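Local coordinates for beta-n-acetylhexosaminidase (Streptococcus pneumoniae, PDB 4AZI), which removes terminal beta-linked N-acetylglucosamine residues from glycans, as a family 20 exo-beta-D-N-acetylglucosaminidase catalytic module of pneumococcal StrH, at residues A8-K20 with T321-A335. The protein carries 2 engineered substitutions. Sequence-based numbering, arbitrary orientation.
Sequences AKNKVISIDAGRK and TVGSMLSIWADRPSA. With OAN (O-(2-acetamido-2-deoxy D-glucopyranosylidene) amino-N-phenylcarbamate), chain C.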
# COMPACT_ATOMS: atom_id res chain seq x y z
N ALA A 8 2.99 16.37 -9.40
CA ALA A 8 2.79 15.12 -10.12
C ALA A 8 3.34 13.90 -9.35
O ALA A 8 3.03 12.77 -9.69
CB ALA A 8 3.39 15.19 -11.51
N LYS A 9 4.15 14.14 -8.32
CA LYS A 9 4.62 13.04 -7.48
C LYS A 9 3.46 12.41 -6.69
O LYS A 9 2.48 13.10 -6.36
CB LYS A 9 5.72 13.50 -6.53
CG LYS A 9 7.06 13.67 -7.22
CD LYS A 9 8.22 13.54 -6.25
CE LYS A 9 9.52 13.29 -7.00
NZ LYS A 9 10.64 12.98 -6.08
N ASN A 10 3.57 11.12 -6.41
CA ASN A 10 2.59 10.42 -5.58
C ASN A 10 2.70 10.84 -4.12
O ASN A 10 3.80 10.89 -3.58
CB ASN A 10 2.76 8.90 -5.69
CG ASN A 10 2.35 8.36 -7.04
OD1 ASN A 10 3.19 8.21 -7.94
ND2 ASN A 10 1.06 8.06 -7.20
N LYS A 11 1.57 11.15 -3.49
CA LYS A 11 1.49 11.36 -2.04
C LYS A 11 0.52 10.34 -1.47
O LYS A 11 -0.69 10.39 -1.72
CB LYS A 11 1.04 12.78 -1.67
CG LYS A 11 2.11 13.86 -1.83
CD LYS A 11 2.31 14.31 -3.27
CE LYS A 11 1.00 14.67 -3.94
NZ LYS A 11 1.22 15.37 -5.23
N VAL A 12 1.06 9.39 -0.71
CA VAL A 12 0.31 8.19 -0.37
C VAL A 12 0.17 8.01 1.14
O VAL A 12 1.12 8.22 1.89
CB VAL A 12 0.95 6.94 -1.02
CG1 VAL A 12 0.04 5.73 -0.89
CG2 VAL A 12 1.25 7.18 -2.49
N ILE A 13 -1.04 7.65 1.56
CA ILE A 13 -1.30 7.18 2.92
C ILE A 13 -1.57 5.67 2.85
O ILE A 13 -2.41 5.21 2.08
CB ILE A 13 -2.46 7.97 3.62
CG1 ILE A 13 -2.76 7.43 5.02
CG2 ILE A 13 -3.72 8.03 2.76
CD1 ILE A 13 -1.59 7.53 5.99
N SER A 14 -0.80 4.90 3.61
CA SER A 14 -0.97 3.44 3.66
C SER A 14 -1.73 3.04 4.92
O SER A 14 -1.46 3.56 5.99
CB SER A 14 0.38 2.72 3.59
OG SER A 14 0.23 1.31 3.68
N ILE A 15 -2.69 2.11 4.76
CA ILE A 15 -3.52 1.61 5.85
C ILE A 15 -3.48 0.07 5.88
O ILE A 15 -3.88 -0.59 4.91
CB ILE A 15 -4.99 2.09 5.73
CG1 ILE A 15 -5.12 3.63 5.82
CG2 ILE A 15 -5.90 1.38 6.73
CD1 ILE A 15 -4.74 4.28 7.15
N ASP A 16 -2.99 -0.48 6.99
CA ASP A 16 -2.90 -1.93 7.21
C ASP A 16 -4.29 -2.49 7.54
O ASP A 16 -4.62 -2.73 8.70
CB ASP A 16 -1.87 -2.20 8.33
CG ASP A 16 -1.59 -3.69 8.56
OD1 ASP A 16 -2.08 -4.57 7.82
OD2 ASP A 16 -0.84 -3.99 9.53
N ALA A 17 -5.10 -2.70 6.50
CA ALA A 17 -6.41 -3.33 6.66
C ALA A 17 -6.30 -4.84 6.43
O ALA A 17 -7.29 -5.51 6.14
CB ALA A 17 -7.43 -2.71 5.72
N GLY A 18 -5.08 -5.35 6.54
CA GLY A 18 -4.82 -6.77 6.45
C GLY A 18 -4.88 -7.41 7.82
O GLY A 18 -5.60 -8.38 8.03
N ARG A 19 -4.12 -6.86 8.77
CA ARG A 19 -4.14 -7.39 10.13
C ARG A 19 -5.44 -7.03 10.84
O ARG A 19 -5.95 -7.80 11.66
CB ARG A 19 -2.95 -6.84 10.93
CG ARG A 19 -1.59 -7.34 10.47
CD ARG A 19 -0.53 -6.88 11.45
NE ARG A 19 0.82 -7.35 11.12
CZ ARG A 19 1.74 -6.64 10.48
NH1 ARG A 19 1.47 -5.41 10.06
NH2 ARG A 19 2.94 -7.16 10.25
N LYS A 20 -5.99 -5.86 10.50
CA LYS A 20 -7.12 -5.30 11.24
C LYS A 20 -8.27 -4.91 10.31
O LYS A 20 -8.04 -4.41 9.20
CB LYS A 20 -6.65 -4.09 12.05
CG LYS A 20 -7.67 -3.50 13.02
CD LYS A 20 -7.04 -2.36 13.81
CE LYS A 20 -8.08 -1.60 14.62
NZ LYS A 20 -8.69 -2.46 15.67
N THR A 321 12.58 9.36 -7.05
CA THR A 321 11.43 8.73 -6.42
C THR A 321 10.23 9.16 -7.24
O THR A 321 10.29 10.19 -7.91
CB THR A 321 11.27 9.16 -4.95
OG1 THR A 321 10.95 10.56 -4.89
CG2 THR A 321 12.56 8.92 -4.20
N VAL A 322 9.18 8.35 -7.25
CA VAL A 322 7.93 8.74 -7.91
C VAL A 322 7.02 9.48 -6.92
O VAL A 322 5.97 10.02 -7.29
CB VAL A 322 7.18 7.54 -8.54
CG1 VAL A 322 8.06 6.84 -9.57
CG2 VAL A 322 6.69 6.57 -7.47
N GLY A 323 7.43 9.51 -5.65
CA GLY A 323 6.66 10.11 -4.57
C GLY A 323 6.94 9.44 -3.24
O GLY A 323 7.91 8.71 -3.10
N SER A 324 6.06 9.67 -2.26
CA SER A 324 6.28 9.21 -0.90
C SER A 324 5.01 8.67 -0.26
O SER A 324 3.89 9.08 -0.60
CB SER A 324 6.84 10.34 -0.04
OG SER A 324 8.18 10.62 -0.39
N MET A 325 5.20 7.75 0.68
CA MET A 325 4.10 7.09 1.36
C MET A 325 4.31 7.09 2.88
O MET A 325 5.36 6.69 3.37
CB MET A 325 3.97 5.66 0.84
CG MET A 325 2.87 4.83 1.50
SD MET A 325 2.27 3.52 0.42
CE MET A 325 3.62 2.35 0.48
N LEU A 326 3.30 7.55 3.61
CA LEU A 326 3.27 7.47 5.07
C LEU A 326 2.39 6.27 5.47
O LEU A 326 1.32 6.06 4.88
CB LEU A 326 2.76 8.78 5.68
CG LEU A 326 2.69 8.90 7.20
CD1 LEU A 326 3.16 10.28 7.65
CD2 LEU A 326 1.28 8.62 7.71
N SER A 327 2.84 5.50 6.46
CA SER A 327 2.27 4.18 6.69
C SER A 327 1.72 3.94 8.10
O SER A 327 2.41 4.16 9.10
CB SER A 327 3.29 3.09 6.38
OG SER A 327 3.93 3.30 5.13
N ILE A 328 0.47 3.47 8.14
CA ILE A 328 -0.24 3.15 9.38
C ILE A 328 -0.34 1.63 9.52
O ILE A 328 -0.98 0.98 8.69
CB ILE A 328 -1.66 3.77 9.41
CG1 ILE A 328 -1.64 5.28 9.07
CG2 ILE A 328 -2.33 3.54 10.76
CD1 ILE A 328 -0.66 6.12 9.89
N TRP A 329 0.30 1.07 10.53
CA TRP A 329 0.34 -0.39 10.68
C TRP A 329 -0.48 -0.90 11.84
O TRP A 329 -0.74 -0.16 12.80
CB TRP A 329 1.78 -0.89 10.78
CG TRP A 329 2.65 -0.53 9.59
CD1 TRP A 329 3.56 0.52 9.50
CD2 TRP A 329 2.76 -1.24 8.30
NE1 TRP A 329 4.20 0.51 8.28
CE2 TRP A 329 3.76 -0.51 7.51
CE3 TRP A 329 2.13 -2.35 7.73
CZ2 TRP A 329 4.11 -0.89 6.22
CZ3 TRP A 329 2.50 -2.73 6.42
CH2 TRP A 329 3.47 -2.02 5.69
N ALA A 330 -0.88 -2.16 11.77
CA ALA A 330 -1.74 -2.75 12.78
C ALA A 330 -1.15 -3.95 13.52
O ALA A 330 -1.89 -4.88 13.88
CB ALA A 330 -3.08 -3.11 12.16
N ASP A 331 0.16 -3.92 13.78
CA ASP A 331 0.88 -5.04 14.44
C ASP A 331 0.14 -5.69 15.61
O ASP A 331 0.15 -6.91 15.76
CB ASP A 331 2.28 -4.59 14.89
CG ASP A 331 3.17 -4.17 13.73
OD1 ASP A 331 2.67 -3.52 12.78
OD2 ASP A 331 4.38 -4.47 13.76
N ARG A 332 -0.48 -4.88 16.45
CA ARG A 332 -1.39 -5.38 17.46
C ARG A 332 -2.80 -4.93 17.05
O ARG A 332 -3.21 -3.81 17.34
CB ARG A 332 -0.99 -4.87 18.85
CG ARG A 332 0.37 -5.41 19.31
CD ARG A 332 0.95 -4.63 20.49
NE ARG A 332 1.23 -3.24 20.13
CZ ARG A 332 0.60 -2.18 20.64
NH1 ARG A 332 -0.34 -2.33 21.57
NH2 ARG A 332 0.92 -0.97 20.22
N PRO A 333 -3.53 -5.80 16.32
CA PRO A 333 -4.77 -5.32 15.70
C PRO A 333 -5.94 -5.17 16.66
O PRO A 333 -6.98 -4.61 16.29
CB PRO A 333 -5.07 -6.37 14.62
CG PRO A 333 -4.13 -7.52 14.87
CD PRO A 333 -3.31 -7.24 16.09
N SER A 334 -5.79 -5.64 17.90
CA SER A 334 -6.81 -5.40 18.92
C SER A 334 -6.79 -3.95 19.42
O SER A 334 -7.74 -3.50 20.05
CB SER A 334 -6.70 -6.38 20.08
OG SER A 334 -5.49 -6.19 20.78
N ALA A 335 -5.70 -3.24 19.12
CA ALA A 335 -5.58 -1.83 19.50
C ALA A 335 -6.66 -1.02 18.81
O ALA A 335 -7.02 -1.29 17.66
CB ALA A 335 -4.20 -1.30 19.15
CAH OAN C . 7.47 -3.51 4.96
CAG OAN C . 7.20 -3.34 6.46
OAN OAN C . 7.18 -2.22 6.95
NAI OAN C . 7.00 -4.47 7.14
CAB OAN C . 6.71 -4.54 8.59
CAC OAN C . 5.21 -4.33 8.82
OAJ OAN C . 4.52 -5.56 8.60
CAD OAN C . 4.93 -3.82 10.22
OAK OAN C . 3.53 -3.67 10.36
CAE OAN C . 5.61 -2.45 10.41
CAF OAN C . 5.46 -1.85 11.81
OAM OAN C . 6.13 -2.65 12.78
OAL OAN C . 7.03 -2.48 10.10
CAA OAN C . 7.55 -3.54 9.41
NAY OAN C . 8.86 -3.69 9.45
OAQ OAN C . 9.54 -2.77 10.19
CAP OAN C . 10.68 -3.25 10.77
OAR OAN C . 11.41 -2.49 11.41
NAO OAN C . 10.94 -4.56 10.61
CAS OAN C . 12.02 -5.21 11.06
CAT OAN C . 12.75 -5.98 10.16
CAU OAN C . 13.88 -6.68 10.57
CAV OAN C . 14.30 -6.60 11.90
CAW OAN C . 13.58 -5.83 12.82
CAX OAN C . 12.44 -5.13 12.40
O HOH W 1 4.66 10.32 -9.83
O HOH W 2 0.65 0.54 6.22
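Arg19 and Asp331 meet at the sugar end of the bound inhibitor OAN, just past the C-terminal ends of two parallel strands. Strand 10-16 is the first of the TIM barrel and strand 323-329 belongs to the last, so their pairing closes the barrel. The backbone ladder runs from Asn10 N, bonded to Val322 O, to Asp16 N, bonded to Ile328 O.

Arg19 can be followed outward. Arg19 CB packs 3.9 Å from Ala330 CB. The chain is extended from CG to NE (chi2 -173°, chi3 178°), which carries CD past Ala330 O and the guanidinium on to the sugar. NE pairs with Asp49. Arg19 NH1 forms a salt bridge with Asp16 OD2 at 2.8 Å, near the guanidinium plane, and bonds weakly to OAN OAK. Arg19 NH2 gives OAN OAJ a straighter bond of 2.8 Å. Asp331 lies over one face of the guanidinium. Asp331 OD1 is 3.5 Å from Arg19 NH1, a contact of charges alone, and accepts from OAN OAK at 2.6 Å. Asp331 OD2 takes the OAM hydroxyl.

Asp16 meets the guanidinium at its edge and fixes it. Its OD2 also accepts from Ala330 N, which reaches it from the opposite face of the carboxylate to Arg19 NH1. Its OD1 accepts from Arg19 N in an Asx motif. The Trp329 ring lays one face against the sugar, with OAN CAE 3.6 Å above its plane.

On the barrel's outer side, Ile13 CD1 touches Leu326 CD2 at 3.5 Å, and helix 339-352 covers both residues. Lys20 NZ bonds to Pro333 O and Ala335 O, tying the two loops together.

OAK thus sits between a charged donor and a carboxylate, OAJ is held by Arg19 and OAM by Asp331, consistent with recognition of a terminal, non-reducing sugar by an exo-acting enzyme.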